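Protein toll (Drosophila melanogaster, PDB 4LXR) acts as a leucine-rich-repeat cell-surface receptor for cleaved Spätzle, switching on antifungal defence and setting dorsal-ventral polarity in the embryo. Local coordinates at residues 616-622 with 641-647; 628-632 with 653-657; 631-637 with 662-667; 687-693 with 716-720. All blocks are in the same frame, centred on the assembly; numbering follows the deposited sequence.

Contact 1: 616-622 with 641-647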
# COMPACT_ATOMS: atom_id res chain seq x y z
N ASP A 616 -25.47 -23.49 27.63
CA ASP A 616 -26.71 -23.89 28.28
C ASP A 616 -26.61 -23.87 29.81
O ASP A 616 -27.44 -24.46 30.50
CB ASP A 616 -27.19 -25.27 27.79
CG ASP A 616 -26.10 -26.32 27.84
OD1 ASP A 616 -25.02 -26.06 28.44
OD2 ASP A 616 -26.32 -27.40 27.27
N LYS A 617 -25.60 -23.17 30.32
CA LYS A 617 -25.42 -23.02 31.76
C LYS A 617 -25.35 -24.37 32.48
O LYS A 617 -26.10 -24.63 33.42
CB LYS A 617 -26.53 -22.16 32.37
CG LYS A 617 -26.68 -20.79 31.71
CD LYS A 617 -27.65 -19.92 32.50
CE LYS A 617 -27.75 -18.51 31.92
NZ LYS A 617 -28.61 -17.65 32.77
N ALA A 618 -24.43 -25.21 32.03
CA ALA A 618 -24.27 -26.53 32.62
C ALA A 618 -22.95 -26.73 33.34
O ALA A 618 -21.88 -26.48 32.79
CB ALA A 618 -24.46 -27.61 31.56
N LEU A 619 -23.04 -27.18 34.59
CA LEU A 619 -21.89 -27.71 35.30
C LEU A 619 -21.75 -29.20 34.97
O LEU A 619 -22.66 -30.00 35.24
CB LEU A 619 -22.06 -27.53 36.81
CG LEU A 619 -21.00 -28.22 37.66
CD1 LEU A 619 -19.63 -27.54 37.51
CD2 LEU A 619 -21.43 -28.28 39.12
N VAL A 620 -20.63 -29.56 34.37
CA VAL A 620 -20.40 -30.92 33.93
C VAL A 620 -19.35 -31.57 34.81
O VAL A 620 -18.20 -31.13 34.85
CB VAL A 620 -19.91 -30.95 32.47
CG1 VAL A 620 -19.56 -32.36 32.05
CG2 VAL A 620 -20.97 -30.35 31.56
N ILE A 621 -19.74 -32.62 35.53
CA ILE A 621 -18.83 -33.36 36.39
C ILE A 621 -18.55 -34.75 35.83
O ILE A 621 -19.44 -35.60 35.82
CB ILE A 621 -19.36 -33.49 37.81
CG1 ILE A 621 -19.57 -32.11 38.43
CG2 ILE A 621 -18.42 -34.32 38.66
CD1 ILE A 621 -20.25 -32.17 39.77
N ASN A 622 -17.33 -34.96 35.37
CA ASN A 622 -16.88 -36.23 34.82
C ASN A 622 -16.00 -37.00 35.82
O ASN A 622 -14.94 -36.51 36.21
CB ASN A 622 -16.09 -36.00 33.53
CG ASN A 622 -16.91 -35.35 32.44
OD1 ASN A 622 -18.01 -35.77 32.14
ND2 ASN A 622 -16.35 -34.30 31.83
N MET A 641 -26.72 -21.28 37.57
CA MET A 641 -26.63 -22.47 36.73
C MET A 641 -27.97 -23.19 36.69
O MET A 641 -28.72 -23.16 37.66
CB MET A 641 -25.55 -23.41 37.25
CG MET A 641 -24.17 -22.77 37.29
SD MET A 641 -23.69 -22.21 35.65
CE MET A 641 -22.92 -23.69 35.00
N GLN A 642 -28.26 -23.84 35.57
CA GLN A 642 -29.53 -24.54 35.40
C GLN A 642 -29.40 -26.07 35.32
O GLN A 642 -30.29 -26.79 35.76
CB GLN A 642 -30.27 -24.01 34.17
CG GLN A 642 -30.57 -22.52 34.23
CD GLN A 642 -30.94 -21.96 32.87
OE1 GLN A 642 -30.83 -22.65 31.85
NE2 GLN A 642 -31.38 -20.71 32.85
N LEU A 643 -28.29 -26.53 34.75
CA LEU A 643 -28.07 -27.95 34.53
C LEU A 643 -26.82 -28.44 35.26
O LEU A 643 -25.82 -27.73 35.35
CB LEU A 643 -27.91 -28.22 33.04
CG LEU A 643 -28.98 -27.70 32.09
CD1 LEU A 643 -28.52 -27.92 30.65
CD2 LEU A 643 -30.34 -28.37 32.34
N MET A 644 -26.86 -29.68 35.73
CA MET A 644 -25.71 -30.30 36.39
C MET A 644 -25.65 -31.77 35.98
O MET A 644 -26.52 -32.57 36.36
CB MET A 644 -25.86 -30.16 37.91
CG MET A 644 -24.74 -30.77 38.73
SD MET A 644 -24.94 -30.34 40.47
CE MET A 644 -23.43 -30.98 41.20
N GLU A 645 -24.63 -32.12 35.19
CA GLU A 645 -24.52 -33.48 34.68
C GLU A 645 -23.50 -34.26 35.47
O GLU A 645 -22.34 -33.87 35.57
CB GLU A 645 -24.13 -33.49 33.20
CG GLU A 645 -25.00 -32.63 32.30
CD GLU A 645 -24.61 -32.75 30.84
OE1 GLU A 645 -25.29 -32.15 29.99
OE2 GLU A 645 -23.62 -33.46 30.54
N LEU A 646 -23.91 -35.38 36.04
CA LEU A 646 -22.99 -36.17 36.84
C LEU A 646 -22.63 -37.42 36.07
O LEU A 646 -23.42 -38.35 35.98
CB LEU A 646 -23.60 -36.50 38.19
CG LEU A 646 -22.83 -37.37 39.17
CD1 LEU A 646 -21.43 -36.79 39.49
CD2 LEU A 646 -23.66 -37.50 40.42
N HIS A 647 -21.44 -37.41 35.49
CA HIS A 647 -20.96 -38.51 34.67
C HIS A 647 -20.12 -39.49 35.47
O HIS A 647 -18.99 -39.19 35.89
CB HIS A 647 -20.19 -37.96 33.45
CG HIS A 647 -21.09 -37.39 32.39
ND1 HIS A 647 -21.62 -38.16 31.38
CD2 HIS A 647 -21.57 -36.14 32.21
CE1 HIS A 647 -22.38 -37.40 30.60
NE2 HIS A 647 -22.36 -36.17 31.08
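Leu-619 and Ile-621 lie beside Met-644 and Leu-646 across two parallel strands, 618-622 and 643-647, which stack the N-terminal cap of the second leucine-rich-repeat block on its first repeat, in the extracellular part of Toll. The strands run 10° from parallel. Backbone bonds alternate between them: Leu-619 N gives to Leu-643 O, Leu-619 O takes Glu-645 N, Ile-621 N gives to Glu-645 O, and Ile-621 O takes His-647 N at 2.7 Å. Where the strands begin, Lys-617 O is gripped twice, by Gln-642 N at 3.1 Å and by Leu-643 N at 3.2 Å.

On the buried face Met-644 stretches out fully, CG anti to the backbone N (chi1 179°), and this carries its CE to Ile-621 CD1 at 3.7 Å and on to Leu-619 CD2 at 4.0 Å. Further along, Ile-621 CG2 meets Leu-646 CD1. Met-641 instead bends at chi2 and chi3 and lays its methyl against the backbone between Ala-618 and Leu-619, CE being 3.5 Å from Leu-619 N. The other face carries Ala-618, Val-620, Asn-622, Leu-643, Glu-645 and His-647.

In the next shell, Arg-613 makes a salt bridge with Asp-616 and a long, weak ion pair with Glu-645. His-647 ND1 bonds Glu-649, and its ring stacks on that of His-671. With both ring nitrogens engaged, the imidazole is probably fixed in rotation: His-647 NE2 reaches Glu-645 OE2 at 3.0 Å, the oxygen lying almost exactly in the ring plane.

Contact 2: 628-632 with 653-657. With NAG (2-acetamido-2-deoxy-beta-D-glucopyranose), chain G.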
# COMPACT_ATOMS: atom_id res chain seq x y z
N LEU A 628 -14.87 -46.28 41.28
CA LEU A 628 -15.69 -45.72 42.35
C LEU A 628 -16.80 -46.67 42.79
O LEU A 628 -17.50 -47.27 41.97
CB LEU A 628 -16.28 -44.36 41.94
CG LEU A 628 -15.27 -43.25 41.65
CD1 LEU A 628 -15.98 -41.91 41.52
CD2 LEU A 628 -14.17 -43.20 42.70
N THR A 629 -16.94 -46.80 44.11
CA THR A 629 -18.02 -47.59 44.70
C THR A 629 -19.12 -46.67 45.21
O THR A 629 -20.27 -47.07 45.37
CB THR A 629 -17.50 -48.52 45.82
OG1 THR A 629 -16.87 -47.73 46.84
CG2 THR A 629 -16.49 -49.50 45.27
N HIS A 630 -18.75 -45.41 45.45
CA HIS A 630 -19.71 -44.41 45.92
C HIS A 630 -19.59 -43.12 45.13
O HIS A 630 -18.55 -42.83 44.53
CB HIS A 630 -19.48 -44.12 47.41
CG HIS A 630 -19.78 -45.28 48.30
ND1 HIS A 630 -18.79 -46.09 48.82
CD2 HIS A 630 -20.95 -45.76 48.77
CE1 HIS A 630 -19.35 -47.02 49.58
NE2 HIS A 630 -20.66 -46.85 49.56
N VAL A 631 -20.66 -42.33 45.15
CA VAL A 631 -20.64 -41.00 44.56
C VAL A 631 -19.81 -40.09 45.45
O VAL A 631 -20.14 -39.90 46.63
CB VAL A 631 -22.06 -40.43 44.43
CG1 VAL A 631 -22.01 -38.96 44.01
CG2 VAL A 631 -22.87 -41.26 43.44
N PRO A 632 -18.74 -39.51 44.90
CA PRO A 632 -17.85 -38.66 45.70
C PRO A 632 -18.51 -37.33 46.04
O PRO A 632 -19.51 -36.96 45.42
CB PRO A 632 -16.66 -38.43 44.78
CG PRO A 632 -17.21 -38.54 43.41
CD PRO A 632 -18.30 -39.59 43.50
N LEU A 653 -20.29 -48.38 41.10
CA LEU A 653 -21.14 -47.82 42.15
C LEU A 653 -22.01 -48.89 42.79
O LEU A 653 -22.73 -49.62 42.09
CB LEU A 653 -22.03 -46.71 41.59
CG LEU A 653 -21.41 -45.37 41.19
CD1 LEU A 653 -22.48 -44.45 40.61
CD2 LEU A 653 -20.75 -44.72 42.38
N LEU A 654 -21.95 -48.98 44.11
CA LEU A 654 -22.71 -49.99 44.84
C LEU A 654 -24.09 -49.46 45.22
O LEU A 654 -25.06 -50.21 45.22
CB LEU A 654 -21.95 -50.43 46.08
CG LEU A 654 -20.58 -51.07 45.81
CD1 LEU A 654 -19.91 -51.41 47.12
CD2 LEU A 654 -20.71 -52.31 44.92
N ARG A 655 -24.17 -48.17 45.51
CA ARG A 655 -25.42 -47.55 45.92
C ARG A 655 -25.35 -46.06 45.60
O ARG A 655 -24.28 -45.52 45.36
CB ARG A 655 -25.65 -47.79 47.41
CG ARG A 655 -27.02 -47.41 47.93
CD ARG A 655 -27.14 -47.67 49.45
NE ARG A 655 -26.79 -49.04 49.82
CZ ARG A 655 -27.56 -50.11 49.59
NH1 ARG A 655 -28.73 -49.98 48.97
NH2 ARG A 655 -27.14 -51.31 49.97
N LEU A 656 -26.50 -45.39 45.55
CA LEU A 656 -26.55 -43.94 45.41
C LEU A 656 -26.74 -43.30 46.78
O LEU A 656 -27.29 -43.94 47.69
CB LEU A 656 -27.68 -43.54 44.47
CG LEU A 656 -27.55 -43.97 43.01
CD1 LEU A 656 -28.78 -43.57 42.20
CD2 LEU A 656 -26.28 -43.38 42.37
N PRO A 657 -26.29 -42.05 46.95
CA PRO A 657 -26.55 -41.38 48.23
C PRO A 657 -27.98 -40.85 48.22
O PRO A 657 -28.65 -40.95 47.18
CB PRO A 657 -25.55 -40.22 48.21
CG PRO A 657 -25.38 -39.90 46.77
CD PRO A 657 -25.49 -41.22 46.03
C1 NAG G . -19.25 -55.06 40.36
C2 NAG G . -18.22 -55.78 41.23
C3 NAG G . -17.22 -56.54 40.35
C4 NAG G . -17.94 -57.43 39.35
C5 NAG G . -18.99 -56.64 38.59
C6 NAG G . -19.86 -57.50 37.70
C7 NAG G . -17.94 -54.47 43.30
C8 NAG G . -17.08 -53.46 44.02
N2 NAG G . -17.52 -54.83 42.09
O3 NAG G . -16.34 -57.32 41.16
O4 NAG G . -16.97 -57.94 38.44
O5 NAG G . -19.88 -55.99 39.51
O6 NAG G . -19.76 -57.10 36.34
O7 NAG G . -18.97 -54.92 43.80
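Leu-654 N donates to Thr-629 O at 2.8 Å in a nearly straight bond (173° at the hydrogen), joining two irregular backbone runs, 628-632 of the N-terminal cap and 653-657 of the first repeat that follows it. The same carbonyl also takes a CA-H...O contact from Leu-653, so both partners of Thr-629 O come from adjacent residues.

Leu-653 sends its CD2 against the backbone of 628-632, 3.4 Å from His-630 C. Val-631 aims directly at the other run. Its CG2 branch does most of the work, meeting Pro-657 CD at 3.7 Å where the two side chains cross at about a right angle, and touching Leu-653 CD2 and Leu-656 CD2 more loosely, each at 4.2 Å.

Leu-654 divides its two methyls. CD1 rests against Thr-629 CB at 4.0 Å, while CD2 comes within 3.3 Å of O7 of the N-acetylglucosamine of chain G, a sugar of a glycan attached to the protein and also hydrogen-bonded by His-698. Putting a serine here would take away the methyls that lie against Thr-629 CB and the acetyl O7, and would probably leave a gap on that side of the sugar.

Further out, Asn-651 and Asn-675 secure the backbone at Leu-628 and Leu-653 through their side-chain oxygens, an asparagine role familiar in leucine-rich repeats, and Tyr-664 packs on Leu-656 and Pro-657. The first run follows strand 618-622 and the second follows strand 643-647, both in loops on the way to the next strand of the sheet.

Contact 3: 631-637 with 662-667. With NAG (2-acetamido-2-deoxy-beta-D-glucopyranose), chain K.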
# COMPACT_ATOMS: atom_id res chain seq x y z
N VAL A 631 -20.66 -42.33 45.15
CA VAL A 631 -20.64 -41.00 44.56
C VAL A 631 -19.81 -40.09 45.45
O VAL A 631 -20.14 -39.90 46.63
CB VAL A 631 -22.06 -40.43 44.43
CG1 VAL A 631 -22.01 -38.96 44.01
CG2 VAL A 631 -22.87 -41.26 43.44
N PRO A 632 -18.74 -39.51 44.90
CA PRO A 632 -17.85 -38.66 45.70
C PRO A 632 -18.51 -37.33 46.04
O PRO A 632 -19.51 -36.96 45.42
CB PRO A 632 -16.66 -38.43 44.78
CG PRO A 632 -17.21 -38.54 43.41
CD PRO A 632 -18.30 -39.59 43.50
N ARG A 633 -17.96 -36.63 47.03
CA ARG A 633 -18.38 -35.29 47.43
C ARG A 633 -18.47 -34.34 46.24
O ARG A 633 -17.48 -34.10 45.55
CB ARG A 633 -17.37 -34.72 48.42
CG ARG A 633 -17.07 -35.63 49.60
CD ARG A 633 -16.07 -34.97 50.55
NE ARG A 633 -16.09 -35.58 51.88
CZ ARG A 633 -15.33 -35.17 52.89
NH1 ARG A 633 -14.50 -34.16 52.74
NH2 ARG A 633 -15.42 -35.79 54.07
N LEU A 634 -19.66 -33.77 46.02
CA LEU A 634 -19.90 -32.91 44.85
C LEU A 634 -19.93 -31.43 45.22
O LEU A 634 -20.34 -31.07 46.32
CB LEU A 634 -21.22 -33.30 44.15
CG LEU A 634 -21.28 -34.72 43.58
CD1 LEU A 634 -22.61 -34.99 42.83
CD2 LEU A 634 -20.09 -34.99 42.67
N PRO A 635 -19.49 -30.56 44.29
CA PRO A 635 -19.54 -29.12 44.53
C PRO A 635 -20.97 -28.61 44.41
O PRO A 635 -21.76 -29.17 43.67
CB PRO A 635 -18.70 -28.55 43.38
CG PRO A 635 -18.81 -29.56 42.29
CD PRO A 635 -18.88 -30.89 42.99
N ASN A 636 -21.29 -27.55 45.14
CA ASN A 636 -22.60 -26.93 45.05
C ASN A 636 -22.85 -26.28 43.69
O ASN A 636 -21.93 -25.74 43.07
CB ASN A 636 -22.78 -25.90 46.16
CG ASN A 636 -23.60 -26.44 47.32
OD1 ASN A 636 -24.70 -25.95 47.59
ND2 ASN A 636 -23.08 -27.46 47.99
N LEU A 637 -24.09 -26.33 43.22
CA LEU A 637 -24.44 -25.73 41.94
C LEU A 637 -24.71 -24.23 42.09
O LEU A 637 -25.57 -23.82 42.88
CB LEU A 637 -25.67 -26.41 41.35
CG LEU A 637 -26.02 -26.04 39.90
CD1 LEU A 637 -24.85 -26.39 38.99
CD2 LEU A 637 -27.30 -26.74 39.45
N PRO A 662 -25.60 -32.53 49.81
CA PRO A 662 -25.10 -31.29 49.22
C PRO A 662 -24.41 -31.51 47.86
O PRO A 662 -23.64 -32.46 47.72
CB PRO A 662 -24.09 -30.77 50.27
CG PRO A 662 -23.97 -31.85 51.31
CD PRO A 662 -25.22 -32.66 51.23
N GLY A 663 -24.72 -30.64 46.89
CA GLY A 663 -24.24 -30.80 45.53
C GLY A 663 -25.08 -31.80 44.74
O GLY A 663 -25.77 -31.43 43.78
N TYR A 664 -25.02 -33.06 45.16
CA TYR A 664 -25.78 -34.15 44.56
C TYR A 664 -27.29 -33.86 44.51
O TYR A 664 -28.00 -34.41 43.67
CB TYR A 664 -25.49 -35.45 45.33
CG TYR A 664 -26.26 -36.67 44.85
CD1 TYR A 664 -25.77 -37.46 43.82
CD2 TYR A 664 -27.47 -37.04 45.44
CE1 TYR A 664 -26.44 -38.58 43.39
CE2 TYR A 664 -28.16 -38.17 45.00
CZ TYR A 664 -27.65 -38.93 43.98
OH TYR A 664 -28.32 -40.05 43.53
N GLU A 665 -27.78 -33.01 45.41
CA GLU A 665 -29.21 -32.68 45.46
C GLU A 665 -29.69 -31.85 44.27
O GLU A 665 -30.90 -31.71 44.06
CB GLU A 665 -29.54 -31.93 46.75
CG GLU A 665 -28.90 -30.55 46.86
CD GLU A 665 -29.31 -29.81 48.13
OE1 GLU A 665 -30.18 -30.33 48.86
OE2 GLU A 665 -28.77 -28.72 48.39
N SER A 666 -28.76 -31.29 43.51
CA SER A 666 -29.09 -30.33 42.45
C SER A 666 -28.81 -30.89 41.07
O SER A 666 -29.00 -30.20 40.08
CB SER A 666 -28.27 -29.06 42.63
OG SER A 666 -28.18 -28.70 43.99
N VAL A 667 -28.31 -32.12 41.03
CA VAL A 667 -28.01 -32.81 39.78
C VAL A 667 -29.27 -32.93 38.92
O VAL A 667 -30.34 -33.32 39.41
CB VAL A 667 -27.47 -34.23 40.06
CG1 VAL A 667 -27.51 -35.10 38.79
CG2 VAL A 667 -26.06 -34.16 40.65
C1 NAG K . -33.99 -27.24 41.49
C2 NAG K . -33.29 -26.58 42.68
C3 NAG K . -34.02 -25.30 43.08
C4 NAG K . -34.13 -24.37 41.88
C5 NAG K . -34.77 -25.09 40.70
C6 NAG K . -34.76 -24.27 39.43
C7 NAG K . -32.04 -28.00 44.25
C8 NAG K . -32.14 -28.92 45.43
N2 NAG K . -33.20 -27.49 43.82
O3 NAG K . -33.33 -24.65 44.14
O4 NAG K . -34.92 -23.24 42.23
O5 NAG K . -34.06 -26.31 40.40
O6 NAG K . -33.49 -24.31 38.80
O7 NAG K . -30.97 -27.74 43.71
O HOH W 1 -21.57 -34.08 48.13
O HOH W 2 -26.36 -28.44 47.21
O HOH W 3 -26.28 -26.94 45.16
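The return loop of the N-terminal cap, 631-637, meets the turn 662-667, where one leucine-rich repeat gives way to the next, with Leu-634 pressed against Tyr-664. Leu-634 CD1 lies 3.7 Å from Tyr-664 CA and close to its CB, near the plane of the phenol ring at its edge. The methyl also touches Val-667 CG2. Val-631 brings its CG1 branch obliquely to the same ring, 4.1 Å from Tyr-664 CD1. The tyrosine hydroxyl is held beyond the contact by a hydrogen bond to the carbonyl of Gln-684.

Gly-663 fits close under the backbone of 634-636, its CA 3.5 Å from Pro-635 O. A side chain would run into the carbonyls of Leu-634 and Pro-635, and the positive phi of 81° is itself a conformation that glycine favours.

The polar links between the two loops pass through water. Water 1 accepts from Leu-634 N and donates to Pro-662 O at 2.7 Å. Water 2 takes Gly-663 N and donates to Asn-636 OD1 and to Glu-665 OE2, so that one molecule ties together three residues. Water 3 joins Leu-637 N to Ser-666 OG, with a weak bond to Asn-636 OD1. Ser-666 OG in turn gives its hydrogen to O7 of the chain K N-acetylglucosamine at 3.0 Å, and Leu-637 CB packs on Ser-666 CB at 3.9 Å.

Below the loops Leu-634 and Leu-637 reach strands 618-622 and 643-647, an apolar filling between sheet and returning loops typical of the leucine-rich-repeat solenoid.

Contact 4: 687-693 with 716-720. With NAG (2-acetamido-2-deoxy-beta-D-glucopyranose), chain K.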
# COMPACT_ATOMS: atom_id res chain seq x y z
N THR A 687 -34.10 -34.08 42.97
CA THR A 687 -35.43 -33.56 42.69
C THR A 687 -35.57 -32.87 41.33
O THR A 687 -36.63 -32.91 40.71
CB THR A 687 -35.92 -32.65 43.86
OG1 THR A 687 -37.12 -33.20 44.41
CG2 THR A 687 -36.16 -31.21 43.41
N ASN A 688 -34.49 -32.26 40.85
CA ASN A 688 -34.53 -31.58 39.55
C ASN A 688 -34.14 -32.48 38.38
O ASN A 688 -33.95 -32.00 37.25
CB ASN A 688 -33.64 -30.33 39.59
CG ASN A 688 -34.22 -29.24 40.45
OD1 ASN A 688 -35.44 -29.09 40.53
ND2 ASN A 688 -33.35 -28.47 41.11
N LEU A 689 -34.02 -33.77 38.66
CA LEU A 689 -33.60 -34.78 37.68
C LEU A 689 -34.52 -34.84 36.47
O LEU A 689 -35.74 -34.90 36.61
CB LEU A 689 -33.54 -36.17 38.33
CG LEU A 689 -32.60 -37.20 37.69
CD1 LEU A 689 -31.14 -36.73 37.80
CD2 LEU A 689 -32.77 -38.56 38.34
N THR A 690 -33.94 -34.84 35.27
CA THR A 690 -34.71 -34.98 34.03
C THR A 690 -34.17 -36.11 33.16
O THR A 690 -34.73 -36.43 32.11
CB THR A 690 -34.70 -33.68 33.18
OG1 THR A 690 -33.38 -33.46 32.68
CG2 THR A 690 -35.14 -32.47 34.01
N HIS A 691 -33.07 -36.71 33.59
CA HIS A 691 -32.48 -37.82 32.84
C HIS A 691 -31.81 -38.80 33.82
O HIS A 691 -31.02 -38.40 34.70
CB HIS A 691 -31.48 -37.27 31.81
CG HIS A 691 -30.78 -38.34 31.02
ND1 HIS A 691 -31.36 -38.98 29.95
CD2 HIS A 691 -29.54 -38.86 31.14
CE1 HIS A 691 -30.51 -39.86 29.45
NE2 HIS A 691 -29.40 -39.81 30.15
N LEU A 692 -32.14 -40.07 33.67
CA LEU A 692 -31.60 -41.11 34.53
C LEU A 692 -31.15 -42.27 33.66
O LEU A 692 -31.98 -43.01 33.12
CB LEU A 692 -32.65 -41.58 35.54
CG LEU A 692 -32.28 -42.64 36.58
CD1 LEU A 692 -31.23 -42.12 37.56
CD2 LEU A 692 -33.54 -43.13 37.35
N ASP A 693 -29.85 -42.44 33.52
CA ASP A 693 -29.33 -43.55 32.75
C ASP A 693 -28.79 -44.56 33.74
O ASP A 693 -27.69 -44.37 34.27
CB ASP A 693 -28.23 -43.09 31.77
CG ASP A 693 -27.64 -44.23 30.94
OD1 ASP A 693 -27.90 -45.43 31.21
OD2 ASP A 693 -26.88 -43.93 30.00
N TRP A 716 -41.23 -33.82 32.40
CA TRP A 716 -40.45 -34.83 31.68
C TRP A 716 -39.30 -35.36 32.54
O TRP A 716 -38.68 -34.62 33.30
CB TRP A 716 -39.90 -34.26 30.36
CG TRP A 716 -38.95 -35.18 29.61
CD1 TRP A 716 -37.68 -35.52 29.98
CD2 TRP A 716 -39.20 -35.83 28.36
NE1 TRP A 716 -37.13 -36.36 29.04
CE2 TRP A 716 -38.04 -36.57 28.04
CE3 TRP A 716 -40.28 -35.88 27.48
CZ2 TRP A 716 -37.93 -37.33 26.87
CZ3 TRP A 716 -40.17 -36.64 26.32
CH2 TRP A 716 -39.01 -37.35 26.03
N ARG A 717 -39.07 -36.67 32.42
CA ARG A 717 -37.88 -37.33 32.94
C ARG A 717 -37.60 -38.49 31.98
O ARG A 717 -38.50 -39.25 31.64
CB ARG A 717 -38.10 -37.86 34.35
CG ARG A 717 -39.01 -37.02 35.22
CD ARG A 717 -38.37 -36.65 36.55
NE ARG A 717 -39.33 -35.96 37.42
CZ ARG A 717 -39.03 -35.45 38.60
NH1 ARG A 717 -37.79 -35.53 39.06
NH2 ARG A 717 -39.96 -34.85 39.33
N SER A 718 -36.35 -38.58 31.54
CA SER A 718 -35.91 -39.52 30.50
C SER A 718 -35.10 -40.65 31.15
O SER A 718 -34.38 -40.42 32.13
CB SER A 718 -35.03 -38.76 29.51
OG SER A 718 -34.57 -39.60 28.49
N VAL A 719 -35.22 -41.88 30.62
CA VAL A 719 -34.61 -43.05 31.26
C VAL A 719 -33.95 -44.06 30.31
O VAL A 719 -34.46 -44.35 29.23
CB VAL A 719 -35.67 -43.88 32.04
CG1 VAL A 719 -35.03 -44.52 33.25
CG2 VAL A 719 -36.85 -43.02 32.45
N LYS A 720 -32.84 -44.65 30.75
CA LYS A 720 -32.30 -45.81 30.05
C LYS A 720 -32.26 -47.02 30.99
O LYS A 720 -31.80 -46.92 32.13
CB LYS A 720 -30.93 -45.51 29.45
CG LYS A 720 -30.98 -44.43 28.36
CD LYS A 720 -29.65 -44.30 27.63
CE LYS A 720 -29.60 -43.00 26.82
NZ LYS A 720 -28.23 -42.65 26.36
C1 NAG K . -33.99 -27.24 41.49
C2 NAG K . -33.29 -26.58 42.68
C3 NAG K . -34.02 -25.30 43.08
C4 NAG K . -34.13 -24.37 41.88
C5 NAG K . -34.77 -25.09 40.70
C6 NAG K . -34.76 -24.27 39.43
C7 NAG K . -32.04 -28.00 44.25
C8 NAG K . -32.14 -28.92 45.43
N2 NAG K . -33.20 -27.49 43.82
O3 NAG K . -33.33 -24.65 44.14
O4 NAG K . -34.92 -23.24 42.23
O5 NAG K . -34.06 -26.31 40.40
O6 NAG K . -33.49 -24.31 38.80
O7 NAG K . -30.97 -27.74 43.71
O HOH W 4 -27.24 -41.24 28.98
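Arg-717 lays its side chain along the carbonyls of Thr-687 and Leu-689, CD 3.2 Å from Leu-689 O. A bend at chi2 (-127°) turns the chain so that NH1 reaches both oxygens obliquely, in two weak hydrogen bonds: Arg-717 NH1 lies 3.3 Å from Thr-687 O and equally far from Leu-689 O. The guanidinium also makes a cation-pi contact with Phe-709 of helix 704-710. A methionine in its place would probably leave those two carbonyls without their shared donor and Phe-709 without its cation.

Beyond it, strands 691-693 and 718-720 run parallel at the end of the leucine-rich-repeat sheet. Ser-718 N gives to Thr-690 O, Leu-692 N gives to Ser-718 O at 2.7 Å, and Lys-720 N gives to Leu-692 O. At the edge of the His-691 ring, Ser-718 OG sits in plane, 3.6 Å from ND1. Lys-720 runs extended past Asp-693, with its CB 3.5 Å from Asp-693 OD1, an oxygen hydrogen-bonded to Ser-695 OG. Its NZ stays 4.1 Å from Asp-693 OD2, beyond a salt bridge, but water 4 binds both of them and His-691 NE2. Asn-688 ND2 carries the chain K N-acetylglucosamine through a covalent bond to C1.

How the contacts relate
All four contacts belong to the second leucine-rich-repeat block of the Toll ectodomain. Contacts 1 and 4 are strand pairs of the same sheet, their centres about 14 Å apart and separated by strand 669-671. Contacts 2 and 3 join the loops that follow the strands of contact 1. They share Val-631 and Pro-632 and meet where Pro-657 O lies 3.6 Å from Tyr-664 CE2. Contact 3 packs beneath contact 1, with centres about 11 Å apart and Leu-646 CD2 3.6 Å from Leu-634 CD1. The chain K sugar bridges contacts 3 and 4, being attached in 687-693 and hydrogen-bonded from 662-667; contact 2 touches a different glycan, that of chain G.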